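Local coordinates for glucanase (Clostridium thermocellum, PDB 5GXX), which probably hydrolyses internal beta-1,4-glucosidic bonds of cellulose, as a family 9 endoglucanase of the cellulosome, at residues W48-G52 / E409-D413; H272-W276 / E308-A312; P357-H362 / Y398-I402. The protein carries 1 engineered substitution. One frame throughout, in Å; residues are numbered along the deposited sequence.

Interaction 1 of 3, residues W48-G52 / E409-D413; sequences WYDAG and EVACD
C412 leans its sulfur into the bend formed by W48-D50. SG lies 3.6 Å from CB of W48 and, at 4.8 Å from the centroid of the five-membered ring of W48, approaches that indole obliquely, 52° off the ring normal: a cysteine sulfur-aromatic contact. With chi1 at -68° the sulfur sits opposite its own carbonyl carbon, which carries it across to the 48-52 segment, where it also comes 3.4 Å from O of Y49. One backbone bond ties the segments, from N of C412 to O of D50, at 2.9 Å and nearly straight (170°). CA of A411 comes up to the same oxygen as a second, softer C-H contact. Next along, CB of A51 presses against O of V410 at 3.0 Å, a tight approach to a buried carbonyl that has no hydrogen-bond partner in the model. The same methyl also meets CB of A411.

W48-G52 opens the WYDAGDH sequence characteristic of glycosyl hydrolase family 9, and E409-D413 leads into helix 412-429 of its (alpha/alpha)6 barrel. The two run in nearly opposite directions beside a pocket where OE2 of E409 is hydrogen-bonded to a bound Tris molecule, consistent with the active site of this family.

Two waters bridge the two segments. One donates to OD1 of D50 and to OD1 of D413 while accepting from N of D413; the other joins N of G52 to OE1 of E409. The bend at chi2 of E409 folds its carboxylate back, and OE1 takes the N-H of V410 at 3.1 Å. Farther out, Y191 holds OD2 of D50, R303 makes a salt bridge with OD2 of D413, and R364 binds O of G52.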
ATOM      1  N   TRP A  48      -2.952  37.437  12.370  1.00 11.95           N
ATOM      2  CA  TRP A  48      -3.898  36.409  12.799  1.00 12.14           C
ATOM      3  C   TRP A  48      -4.177  35.389  11.713  1.00 11.82           C
ATOM      4  O   TRP A  48      -4.364  35.788  10.560  1.00 12.11           O
ATOM      5  CB  TRP A  48      -5.262  36.996  13.159  1.00 10.77           C
ATOM      6  CG  TRP A  48      -5.275  37.937  14.336  1.00 12.78           C
ATOM      7  CD1 TRP A  48      -4.625  37.781  15.544  1.00 10.93           C
ATOM      8  CD2 TRP A  48      -5.977  39.182  14.416  1.00 12.08           C
ATOM      9  NE1 TRP A  48      -4.902  38.853  16.373  1.00 12.75           N
ATOM     10  CE2 TRP A  48      -5.711  39.733  15.693  1.00 10.46           C
ATOM     11  CE3 TRP A  48      -6.810  39.892  13.534  1.00 12.18           C
ATOM     12  CZ2 TRP A  48      -6.259  40.944  16.110  1.00 14.32           C
ATOM     13  CZ3 TRP A  48      -7.341  41.102  13.946  1.00 11.00           C
ATOM     14  CH2 TRP A  48      -7.063  41.617  15.227  1.00 12.34           C
ATOM     15  N   TYR A  49      -4.292  34.117  12.105  1.00 11.73           N
ATOM     16  CA  TYR A  49      -4.952  33.135  11.236  1.00 11.32           C
ATOM     17  C   TYR A  49      -6.408  33.551  11.114  1.00 11.26           C
ATOM     18  O   TYR A  49      -7.011  34.073  12.070  1.00 12.52           O
ATOM     19  CB  TYR A  49      -4.839  31.714  11.792  1.00 13.50           C
ATOM     20  CG  TYR A  49      -3.404  31.338  12.028  1.00 14.51           C
ATOM     21  CD1 TYR A  49      -2.479  31.430  10.991  1.00 12.59           C
ATOM     22  CD2 TYR A  49      -2.966  30.910  13.279  1.00 13.69           C
ATOM     23  CE1 TYR A  49      -1.154  31.105  11.186  1.00 12.11           C
ATOM     24  CE2 TYR A  49      -1.641  30.561  13.487  1.00 12.90           C
ATOM     25  CZ  TYR A  49      -0.744  30.659  12.435  1.00 15.63           C
ATOM     26  OH  TYR A  49       0.579  30.371  12.676  1.00 15.97           O
ATOM     27  N   ASP A  50      -7.002  33.334   9.947  1.00 11.55           N
ATOM     28  CA  ASP A  50      -8.315  33.925   9.714  1.00 10.71           C
ATOM     29  C   ASP A  50      -9.448  33.317  10.543  1.00 11.90           C
ATOM     30  O   ASP A  50     -10.231  34.039  11.186  1.00 11.35           O
ATOM     31  CB  ASP A  50      -8.674  33.829   8.229  1.00 10.66           C
ATOM     32  CG  ASP A  50     -10.031  34.426   7.943  1.00 11.00           C
ATOM     33  OD1 ASP A  50     -10.192  35.658   8.114  1.00 12.64           O
ATOM     34  OD2 ASP A  50     -10.938  33.644   7.567  1.00 13.22           O
ATOM     35  N   ALA A  51      -9.511  31.996  10.548  1.00 11.86           N
ATOM     36  CA  ALA A  51     -10.693  31.319  11.053  1.00 10.72           C
ATOM     37  C   ALA A  51     -10.201  30.074  11.784  1.00 11.04           C
ATOM     38  O   ALA A  51      -9.310  30.202  12.627  1.00 11.36           O
ATOM     39  CB  ALA A  51     -11.696  31.006   9.939  1.00 10.65           C
ATOM     40  N   GLY A  52     -10.761  28.902  11.511  1.00 11.48           N
ATOM     41  CA  GLY A  52     -10.231  27.667  12.097  1.00 12.11           C
ATOM     42  C   GLY A  52      -9.169  27.029  11.225  1.00 12.57           C
ATOM     43  O   GLY A  52      -8.820  25.864  11.411  1.00 11.93           O
ATOM     44  N   GLU A 409     -18.586  27.519  12.141  1.00 10.78           N
ATOM     45  CA  GLU A 409     -17.492  28.390  11.708  1.00 10.83           C
ATOM     46  C   GLU A 409     -17.165  29.415  12.793  1.00 10.49           C
ATOM     47  O   GLU A 409     -18.056  29.844  13.532  1.00  9.42           O
ATOM     48  CB  GLU A 409     -17.817  29.085  10.371  1.00  9.92           C
ATOM     49  CG  GLU A 409     -16.706  29.964   9.783  1.00 10.75           C
ATOM     50  CD  GLU A 409     -15.411  29.243   9.480  1.00 14.65           C
ATOM     51  OE1 GLU A 409     -14.914  28.429  10.292  1.00 16.78           O
ATOM     52  OE2 GLU A 409     -14.833  29.509   8.407  1.00 24.17           O
ATOM     53  N   VAL A 410     -15.886  29.749  12.895  1.00 10.21           N
ATOM     54  CA  VAL A 410     -15.397  30.803  13.790  1.00 10.52           C
ATOM     55  C   VAL A 410     -14.401  31.643  12.995  1.00 10.74           C
ATOM     56  O   VAL A 410     -13.728  31.120  12.104  1.00 12.33           O
ATOM     57  CB  VAL A 410     -14.724  30.216  15.073  1.00 10.12           C
ATOM     58  CG1 VAL A 410     -15.773  29.581  15.987  1.00 10.45           C
ATOM     59  CG2 VAL A 410     -13.609  29.230  14.705  1.00 12.86           C
ATOM     60  N   ALA A 411     -14.300  32.943  13.262  1.00 10.65           N
ATOM     61  CA  ALA A 411     -13.363  33.757  12.479  1.00 10.44           C
ATOM     62  C   ALA A 411     -13.111  35.106  13.120  1.00 10.69           C
ATOM     63  O   ALA A 411     -13.914  35.600  13.910  1.00 10.36           O
ATOM     64  CB  ALA A 411     -13.904  33.935  11.049  1.00 11.51           C
ATOM     65  N   CYS A 412     -11.998  35.714  12.736  1.00 11.93           N
ATOM     66  CA  CYS A 412     -11.669  37.076  13.150  1.00 10.73           C
ATOM     67  C   CYS A 412     -12.834  38.034  12.930  1.00 10.95           C
ATOM     68  O   CYS A 412     -13.195  38.786  13.839  1.00 12.06           O
ATOM     69  CB  CYS A 412     -10.435  37.588  12.399  1.00 11.99           C
ATOM     70  SG  CYS A 412      -8.883  36.756  12.820  1.00 12.67           S
ATOM     71  N   ASP A 413     -13.427  38.022  11.734  1.00 10.62           N
ATOM     72  CA  ASP A 413     -14.464  38.996  11.421  1.00 10.63           C
ATOM     73  C   ASP A 413     -15.760  38.699  12.190  1.00 10.51           C
ATOM     74  O   ASP A 413     -16.546  39.611  12.456  1.00 11.39           O
ATOM     75  CB  ASP A 413     -14.700  39.062   9.911  1.00 11.44           C
ATOM     76  CG  ASP A 413     -15.596  37.943   9.413  1.00 10.27           C
ATOM     77  OD1 ASP A 413     -15.116  36.792   9.294  1.00 13.65           O
ATOM     78  OD2 ASP A 413     -16.781  38.232   9.120  1.00 10.11           O
TER
HETATM   79  O   HOH W   1     -12.361  36.707   9.435  1.00 12.91           O
HETATM   80  O   HOH W   2     -12.666  27.282  10.168  1.00 17.28           O

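Interaction 2 of 3, residues H272-W276 / E308-A312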
ATOM      1  N   HIS A 272     -31.100  52.159   6.441  1.00 12.31           N
ATOM      2  CA  HIS A 272     -30.325  50.938   6.638  1.00 12.12           C
ATOM      3  C   HIS A 272     -30.687  50.260   7.964  1.00 12.11           C
ATOM      4  O   HIS A 272     -31.022  49.056   8.010  1.00 12.45           O
ATOM      5  CB  HIS A 272     -28.826  51.278   6.590  1.00 12.88           C
ATOM      6  CG  HIS A 272     -27.921  50.204   7.121  1.00 11.89           C
ATOM      7  ND1 HIS A 272     -27.719  48.999   6.477  1.00 14.04           N
ATOM      8  CD2 HIS A 272     -27.172  50.149   8.252  1.00 11.04           C
ATOM      9  CE1 HIS A 272     -26.917  48.241   7.208  1.00 12.91           C
ATOM     10  NE2 HIS A 272     -26.551  48.921   8.278  1.00 10.81           N
ATOM     11  N   LEU A 273     -30.657  51.034   9.045  1.00 12.67           N
ATOM     12  CA  LEU A 273     -30.968  50.436  10.344  1.00 11.83           C
ATOM     13  C   LEU A 273     -32.434  50.022  10.448  1.00 11.69           C
ATOM     14  O   LEU A 273     -32.744  48.967  11.011  1.00 12.61           O
ATOM     15  CB  LEU A 273     -30.542  51.316  11.523  1.00 11.58           C
ATOM     16  CG  LEU A 273     -29.030  51.459  11.689  1.00 13.63           C
ATOM     17  CD1 LEU A 273     -28.695  52.577  12.674  1.00 13.08           C
ATOM     18  CD2 LEU A 273     -28.321  50.152  12.033  1.00 12.80           C
ATOM     19  N   ASP A 274     -33.334  50.826   9.878  1.00 12.06           N
ATOM     20  CA  ASP A 274     -34.750  50.456   9.918  1.00 11.95           C
ATOM     21  C   ASP A 274     -34.951  49.098   9.242  1.00 11.06           C
ATOM     22  O   ASP A 274     -35.729  48.280   9.713  1.00 10.87           O
ATOM     23  CB  ASP A 274     -35.616  51.514   9.228  1.00 12.51           C
ATOM     24  CG  ASP A 274     -35.864  52.741  10.102  1.00 12.33           C
ATOM     25  OD1 ASP A 274     -35.359  52.812  11.248  1.00 13.34           O
ATOM     26  OD2 ASP A 274     -36.620  53.606   9.625  1.00 14.23           O
ATOM     27  N   TRP A 275     -34.252  48.868   8.134  1.00 12.30           N
ATOM     28  CA  TRP A 275     -34.361  47.606   7.412  1.00 10.61           C
ATOM     29  C   TRP A 275     -33.966  46.408   8.262  1.00 11.02           C
ATOM     30  O   TRP A 275     -34.497  45.326   8.057  1.00 11.02           O
ATOM     31  CB  TRP A 275     -33.563  47.662   6.105  1.00 10.51           C
ATOM     32  CG  TRP A 275     -33.657  46.444   5.227  1.00  9.56           C
ATOM     33  CD1 TRP A 275     -34.650  46.126   4.346  1.00 10.89           C
ATOM     34  CD2 TRP A 275     -32.714  45.368   5.173  1.00  9.90           C
ATOM     35  NE1 TRP A 275     -34.394  44.897   3.758  1.00  9.98           N
ATOM     36  CE2 TRP A 275     -33.199  44.426   4.239  1.00  8.43           C
ATOM     37  CE3 TRP A 275     -31.497  45.117   5.818  1.00 11.71           C
ATOM     38  CZ2 TRP A 275     -32.500  43.264   3.925  1.00 11.58           C
ATOM     39  CZ3 TRP A 275     -30.799  43.965   5.503  1.00 11.78           C
ATOM     40  CH2 TRP A 275     -31.306  43.054   4.562  1.00 11.71           C
ATOM     41  N   TRP A 276     -33.038  46.625   9.185  1.00 10.11           N
ATOM     42  CA  TRP A 276     -32.587  45.607  10.119  1.00 10.45           C
ATOM     43  C   TRP A 276     -33.512  45.403  11.328  1.00 11.29           C
ATOM     44  O   TRP A 276     -33.430  44.360  11.974  1.00 11.81           O
ATOM     45  CB  TRP A 276     -31.180  45.973  10.593  1.00 10.45           C
ATOM     46  CG  TRP A 276     -30.146  45.486   9.638  1.00  9.44           C
ATOM     47  CD1 TRP A 276     -29.619  46.155   8.556  1.00 10.56           C
ATOM     48  CD2 TRP A 276     -29.539  44.194   9.648  1.00  9.30           C
ATOM     49  NE1 TRP A 276     -28.711  45.344   7.903  1.00 11.12           N
ATOM     50  CE2 TRP A 276     -28.648  44.134   8.556  1.00 12.09           C
ATOM     51  CE3 TRP A 276     -29.639  43.087  10.507  1.00  9.25           C
ATOM     52  CZ2 TRP A 276     -27.885  42.990   8.284  1.00 11.03           C
ATOM     53  CZ3 TRP A 276     -28.868  41.965  10.249  1.00 12.55           C
ATOM     54  CH2 TRP A 276     -28.001  41.922   9.139  1.00 10.88           C
ATOM     55  N   GLU A 308     -24.111  44.621  13.122  1.00 10.38           N
ATOM     56  CA  GLU A 308     -25.168  45.638  12.992  1.00 10.65           C
ATOM     57  C   GLU A 308     -25.562  46.155  14.366  1.00 10.31           C
ATOM     58  O   GLU A 308     -25.882  47.343  14.487  1.00 12.00           O
ATOM     59  CB  GLU A 308     -26.373  45.094  12.223  1.00 10.49           C
ATOM     60  CG  GLU A 308     -26.042  44.873  10.750  1.00 12.01           C
ATOM     61  CD  GLU A 308     -25.744  46.184  10.042  1.00 12.48           C
ATOM     62  OE1 GLU A 308     -26.410  47.204  10.350  1.00 13.02           O
ATOM     63  OE2 GLU A 308     -24.844  46.251   9.168  1.00 14.12           O
ATOM     64  N   ALA A 309     -25.524  45.300  15.393  1.00 11.54           N
ATOM     65  CA  ALA A 309     -25.762  45.775  16.761  1.00 10.66           C
ATOM     66  C   ALA A 309     -24.769  46.882  17.127  1.00 11.32           C
ATOM     67  O   ALA A 309     -25.174  47.924  17.647  1.00 11.90           O
ATOM     68  CB  ALA A 309     -25.744  44.628  17.792  1.00 11.84           C
ATOM     69  N   PHE A 310     -23.490  46.696  16.803  1.00 10.96           N
ATOM     70  CA  PHE A 310     -22.505  47.753  17.057  1.00 10.85           C
ATOM     71  C   PHE A 310     -22.831  49.035  16.318  1.00 11.94           C
ATOM     72  O   PHE A 310     -22.832  50.099  16.934  1.00 11.73           O
ATOM     73  CB  PHE A 310     -21.102  47.249  16.722  1.00 10.91           C
ATOM     74  CG  PHE A 310     -20.002  48.242  17.012  1.00 12.00           C
ATOM     75  CD1 PHE A 310     -19.913  48.853  18.260  1.00 12.17           C
ATOM     76  CD2 PHE A 310     -19.057  48.549  16.045  1.00 18.72           C
ATOM     77  CE1 PHE A 310     -18.900  49.750  18.547  1.00 12.77           C
ATOM     78  CE2 PHE A 310     -18.034  49.460  16.319  1.00 19.22           C
ATOM     79  CZ  PHE A 310     -17.952  50.060  17.574  1.00 14.32           C
ATOM     80  N   LEU A 311     -23.125  48.950  15.026  1.00 13.13           N
ATOM     81  CA  LEU A 311     -23.475  50.156  14.277  1.00 12.26           C
ATOM     82  C   LEU A 311     -24.698  50.863  14.846  1.00 13.11           C
ATOM     83  O   LEU A 311     -24.730  52.098  14.916  1.00 13.56           O
ATOM     84  CB  LEU A 311     -23.758  49.818  12.819  1.00 12.87           C
ATOM     85  CG  LEU A 311     -22.577  49.926  11.851  1.00 13.53           C
ATOM     86  CD1 LEU A 311     -21.449  48.962  12.202  1.00 14.81           C
ATOM     87  CD2 LEU A 311     -23.024  49.716  10.410  1.00 14.59           C
ATOM     88  N   ALA A 312     -25.695  50.070  15.254  1.00 11.31           N
ATOM     89  CA  ALA A 312     -26.926  50.608  15.831  1.00 12.18           C
ATOM     90  C   ALA A 312     -26.670  51.315  17.160  1.00 12.08           C
ATOM     91  O   ALA A 312     -27.219  52.401  17.380  1.00 13.39           O
ATOM     92  CB  ALA A 312     -27.983  49.507  15.968  1.00  9.20           C
TER
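E308 reaches from helix 301-318 to W276 and H272 on helix 263-276, two helices of the (alpha/alpha)6 barrel of family 9 whose short segments pass 11.0 Å apart with their directions 129° from one another. Its CB stands near the benzo side of the W276 indole. CG is the atom that truly lands on the ring: it sits over one face, 3.5 Å from the centroid of the six-membered ring of W276 in a CH-pi contact, while W275 backs the opposite face. A bend at chi2 then lays the carboxylate almost parallel to the indole, stacked with planes 12° apart. At the tip, OE1 meets NE2 of H272 at 2.7 Å, a weak hydrogen bond because the angle at the proton is only 124°. OE2 takes the backbone N-H of H243. H272 is steadied from behind, its ND1 bonded to O of Y239; with the carboxylate at NE2, this would favour a doubly protonated imidazole. NE1 of W276 likewise binds O of W241. Beside the polar group, CD2 of L273 lies 3.9 Å from OE1 of E308 and 4.0 Å from CB of A312.

Interaction 3 of 3, residues P357-H362 / Y398-I402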
ATOM      1  N   PRO A 357     -22.597  26.370  25.987  1.00 13.06           N
ATOM      2  CA  PRO A 357     -21.901  26.910  24.811  1.00 13.93           C
ATOM      3  C   PRO A 357     -21.543  25.827  23.793  1.00 13.30           C
ATOM      4  O   PRO A 357     -21.538  24.649  24.147  1.00 13.26           O
ATOM      5  CB  PRO A 357     -20.633  27.540  25.407  1.00 13.29           C
ATOM      6  CG  PRO A 357     -20.416  26.762  26.672  1.00 16.37           C
ATOM      7  CD  PRO A 357     -21.790  26.526  27.215  1.00 12.88           C
ATOM      8  N   PRO A 358     -21.274  26.195  22.528  1.00 13.36           N
ATOM      9  CA  PRO A 358     -20.730  25.218  21.585  1.00 13.24           C
ATOM     10  C   PRO A 358     -19.414  24.662  22.126  1.00 14.05           C
ATOM     11  O   PRO A 358     -18.608  25.407  22.705  1.00 14.43           O
ATOM     12  CB  PRO A 358     -20.485  26.060  20.311  1.00 13.36           C
ATOM     13  CG  PRO A 358     -21.383  27.258  20.487  1.00 12.21           C
ATOM     14  CD  PRO A 358     -21.252  27.548  21.946  1.00 13.87           C
ATOM     15  N   GLN A 359     -19.210  23.362  21.924  1.00 12.62           N
ATOM     16  CA  GLN A 359     -17.941  22.746  22.288  1.00 14.13           C
ATOM     17  C   GLN A 359     -17.170  22.167  21.116  1.00 14.25           C
ATOM     18  O   GLN A 359     -16.051  21.691  21.315  1.00 15.20           O
ATOM     19  CB  GLN A 359     -18.161  21.666  23.345  1.00 13.53           C
ATOM     20  CG  GLN A 359     -18.662  22.239  24.669  1.00 16.31           C
ATOM     21  CD  GLN A 359     -18.891  21.164  25.724  1.00 19.39           C
ATOM     22  OE1 GLN A 359     -20.036  20.865  26.059  1.00 25.15           O
ATOM     23  NE2 GLN A 359     -17.809  20.573  26.223  1.00 24.28           N
ATOM     24  N   ARG A 360     -17.753  22.204  19.921  1.00 13.10           N
ATOM     25  CA  ARG A 360     -17.093  21.652  18.733  1.00 12.36           C
ATOM     26  C   ARG A 360     -16.946  22.671  17.612  1.00 12.57           C
ATOM     27  O   ARG A 360     -17.316  22.399  16.461  1.00 12.38           O
ATOM     28  CB  ARG A 360     -17.832  20.401  18.238  1.00 13.56           C
ATOM     29  CG  ARG A 360     -17.791  19.210  19.190  1.00 14.03           C
ATOM     30  CD  ARG A 360     -16.417  18.541  19.300  1.00 13.70           C
ATOM     31  NE  ARG A 360     -16.225  17.601  18.196  1.00 14.50           N
ATOM     32  CZ  ARG A 360     -15.099  16.959  17.913  1.00 14.58           C
ATOM     33  NH1 ARG A 360     -13.987  17.180  18.608  1.00 14.48           N
ATOM     34  NH2 ARG A 360     -15.091  16.104  16.898  1.00 16.54           N
ATOM     35  N   PRO A 361     -16.381  23.848  17.936  1.00 12.25           N
ATOM     36  CA  PRO A 361     -16.163  24.817  16.861  1.00 11.95           C
ATOM     37  C   PRO A 361     -15.283  24.234  15.757  1.00 12.60           C
ATOM     38  O   PRO A 361     -14.425  23.373  16.030  1.00 12.41           O
ATOM     39  CB  PRO A 361     -15.464  25.982  17.566  1.00 11.55           C
ATOM     40  CG  PRO A 361     -14.778  25.339  18.752  1.00 11.30           C
ATOM     41  CD  PRO A 361     -15.708  24.230  19.192  1.00 11.15           C
ATOM     42  N   HIS A 362     -15.495  24.700  14.526  1.00 11.84           N
ATOM     43  CA  HIS A 362     -14.737  24.233  13.360  1.00 11.49           C
ATOM     44  C   HIS A 362     -13.363  24.893  13.377  1.00 12.39           C
ATOM     45  O   HIS A 362     -13.083  25.832  12.632  1.00 12.43           O
ATOM     46  CB  HIS A 362     -15.529  24.555  12.079  1.00 12.50           C
ATOM     47  CG  HIS A 362     -15.036  23.843  10.855  1.00 13.27           C
ATOM     48  ND1 HIS A 362     -15.362  22.536  10.554  1.00 15.44           N
ATOM     49  CD2 HIS A 362     -14.247  24.278   9.845  1.00 17.36           C
ATOM     50  CE1 HIS A 362     -14.803  22.204   9.402  1.00 16.02           C
ATOM     51  NE2 HIS A 362     -14.113  23.238   8.959  1.00 15.97           N
ATOM     52  N   TYR A 398     -30.018  24.342  15.193  1.00 13.05           N
ATOM     53  CA  TYR A 398     -28.583  24.265  15.406  1.00 13.19           C
ATOM     54  C   TYR A 398     -28.232  22.960  16.107  1.00 13.90           C
ATOM     55  O   TYR A 398     -28.968  22.501  16.993  1.00 16.38           O
ATOM     56  CB  TYR A 398     -28.121  25.490  16.222  1.00 13.65           C
ATOM     57  CG  TYR A 398     -26.689  25.424  16.701  1.00 11.47           C
ATOM     58  CD1 TYR A 398     -25.651  25.867  15.898  1.00 11.73           C
ATOM     59  CD2 TYR A 398     -26.377  24.841  17.928  1.00 13.81           C
ATOM     60  CE1 TYR A 398     -24.318  25.788  16.331  1.00 14.04           C
ATOM     61  CE2 TYR A 398     -25.070  24.730  18.356  1.00 12.94           C
ATOM     62  CZ  TYR A 398     -24.045  25.206  17.557  1.00 10.98           C
ATOM     63  OH  TYR A 398     -22.743  25.112  18.001  1.00 13.57           O
ATOM     64  N   GLU A 399     -27.097  22.397  15.692  1.00 14.33           N
ATOM     65  CA  GLU A 399     -26.449  21.317  16.444  1.00 15.68           C
ATOM     66  C   GLU A 399     -24.956  21.590  16.452  1.00 14.66           C
ATOM     67  O   GLU A 399     -24.371  21.996  15.437  1.00 14.84           O
ATOM     68  CB  GLU A 399     -26.717  19.947  15.811  1.00 16.92           C
ATOM     69  CG  GLU A 399     -28.166  19.473  15.817  1.00 23.84           C
ATOM     70  CD  GLU A 399     -28.726  19.141  17.194  1.00 33.93           C
ATOM     71  OE1 GLU A 399     -27.950  18.939  18.156  1.00 37.70           O
ATOM     72  OE2 GLU A 399     -29.969  19.063  17.310  1.00 36.95           O
ATOM     73  N   ASP A 400     -24.360  21.339  17.614  1.00 14.58           N
ATOM     74  CA  ASP A 400     -22.940  21.528  17.864  1.00 15.74           C
ATOM     75  C   ASP A 400     -22.171  20.346  17.281  1.00 16.18           C
ATOM     76  O   ASP A 400     -22.085  19.287  17.910  1.00 20.07           O
ATOM     77  CB  ASP A 400     -22.758  21.610  19.384  1.00 14.24           C
ATOM     78  CG  ASP A 400     -21.335  21.882  19.813  1.00 17.27           C
ATOM     79  OD1 ASP A 400     -20.544  22.384  18.989  1.00 17.10           O
ATOM     80  OD2 ASP A 400     -21.043  21.575  20.999  1.00 14.53           O
ATOM     81  N   ASN A 401     -21.643  20.519  16.073  1.00 15.90           N
ATOM     82  CA  ASN A 401     -21.065  19.422  15.310  1.00 15.73           C
ATOM     83  C   ASN A 401     -19.839  19.985  14.590  1.00 15.61           C
ATOM     84  O   ASN A 401     -19.934  21.001  13.886  1.00 14.07           O
ATOM     85  CB  ASN A 401     -22.148  18.928  14.341  1.00 16.13           C
ATOM     86  CG  ASN A 401     -21.662  17.878  13.364  1.00 20.00           C
ATOM     87  OD1 ASN A 401     -20.507  17.449  13.394  1.00 19.90           O
ATOM     88  ND2 ASN A 401     -22.561  17.462  12.474  1.00 25.58           N
ATOM     89  N   ILE A 402     -18.672  19.377  14.780  1.00 14.24           N
ATOM     90  CA  ILE A 402     -17.465  19.880  14.137  1.00 14.65           C
ATOM     91  C   ILE A 402     -17.560  19.836  12.601  1.00 15.58           C
ATOM     92  O   ILE A 402     -16.890  20.585  11.892  1.00 15.24           O
ATOM     93  CB  ILE A 402     -16.198  19.119  14.624  1.00 14.19           C
ATOM     94  CG1 ILE A 402     -14.937  19.942  14.340  1.00 12.71           C
ATOM     95  CG2 ILE A 402     -16.133  17.697  14.025  1.00 15.39           C
ATOM     96  CD1 ILE A 402     -13.641  19.284  14.859  1.00 15.13           C
TER
HETATM   97  O   HOH W   3     -22.611  22.175  23.201  1.00 20.77           O
HETATM   98  O   HOH W   4     -18.599  16.905  16.491  1.00 15.28           O
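D400 grips Q359 and R360 by their backbone. Its two carboxylate oxygens take two consecutive N-H groups: OD2 accepts from N of Q359 at 2.7 Å, almost straight at the proton (168°) but tilted out of the carboxylate plane, and OD1 accepts from N of R360 at 2.9 Å through its syn lone pair. With two amides fastened to it, the carboxylate can hardly rotate, and N408 adds a further bond at OD1. The other direct hydrogen bond across the contact lies at the far end, where ND1 of H362 points at O of I402, 2.8 Å away. That oxygen lies in the plane of the imidazole, and the bond follows its carbonyl direction closely, which fixes the ring's rotation.

Water adds a further link: one molecule accepts from both NE of R360 and N of I402, sitting at the edge of the guanidinium.

Van der Waals packing centres on I402. The R360 chain, bent at chi2 and chi3 (-71° and -83°), curls back so that one face of its guanidinium rests on the isoleucine; CG2 of I402 is 3.4 Å from NH2 of R360. CA of I402 makes a C-H contact with O of R360. At the other end, P358 lies across the Y398 side chain at about a right angle, CB of P358 3.4 Å from OH of Y398, while that hydroxyl is bonded to N408.

This is loop-to-loop packing in the family 9 catalytic module. NH1 of R360 binds O of P377, H367 of the short helix 364-367 touches both R360 and I402, and W122 packs on H362 and I402. The first loop follows helix 322-340 and leads into helix 364-367; the second runs on toward helix 412-429.

How the interactions relate
From the N terminus, W48-G52 comes first, in the loop after helix 7-20, and finds its partner only at E409-D413, so interaction 1 closes a loop spanning most of the catalytic module and enclosing the other two. Within it, interaction 2 closes a short excursion between helices 263-276 and 301-318, and interaction 3 then closes another between the loops on either side of helix 364-367; these two follow in series and none of the three cross. Interactions 1 and 3 touch directly, V410 packing on P361 and H362, whereas interaction 2 stands apart, its nearest atoms about 9 Å from interaction 1 and about 17 Å from interaction 3.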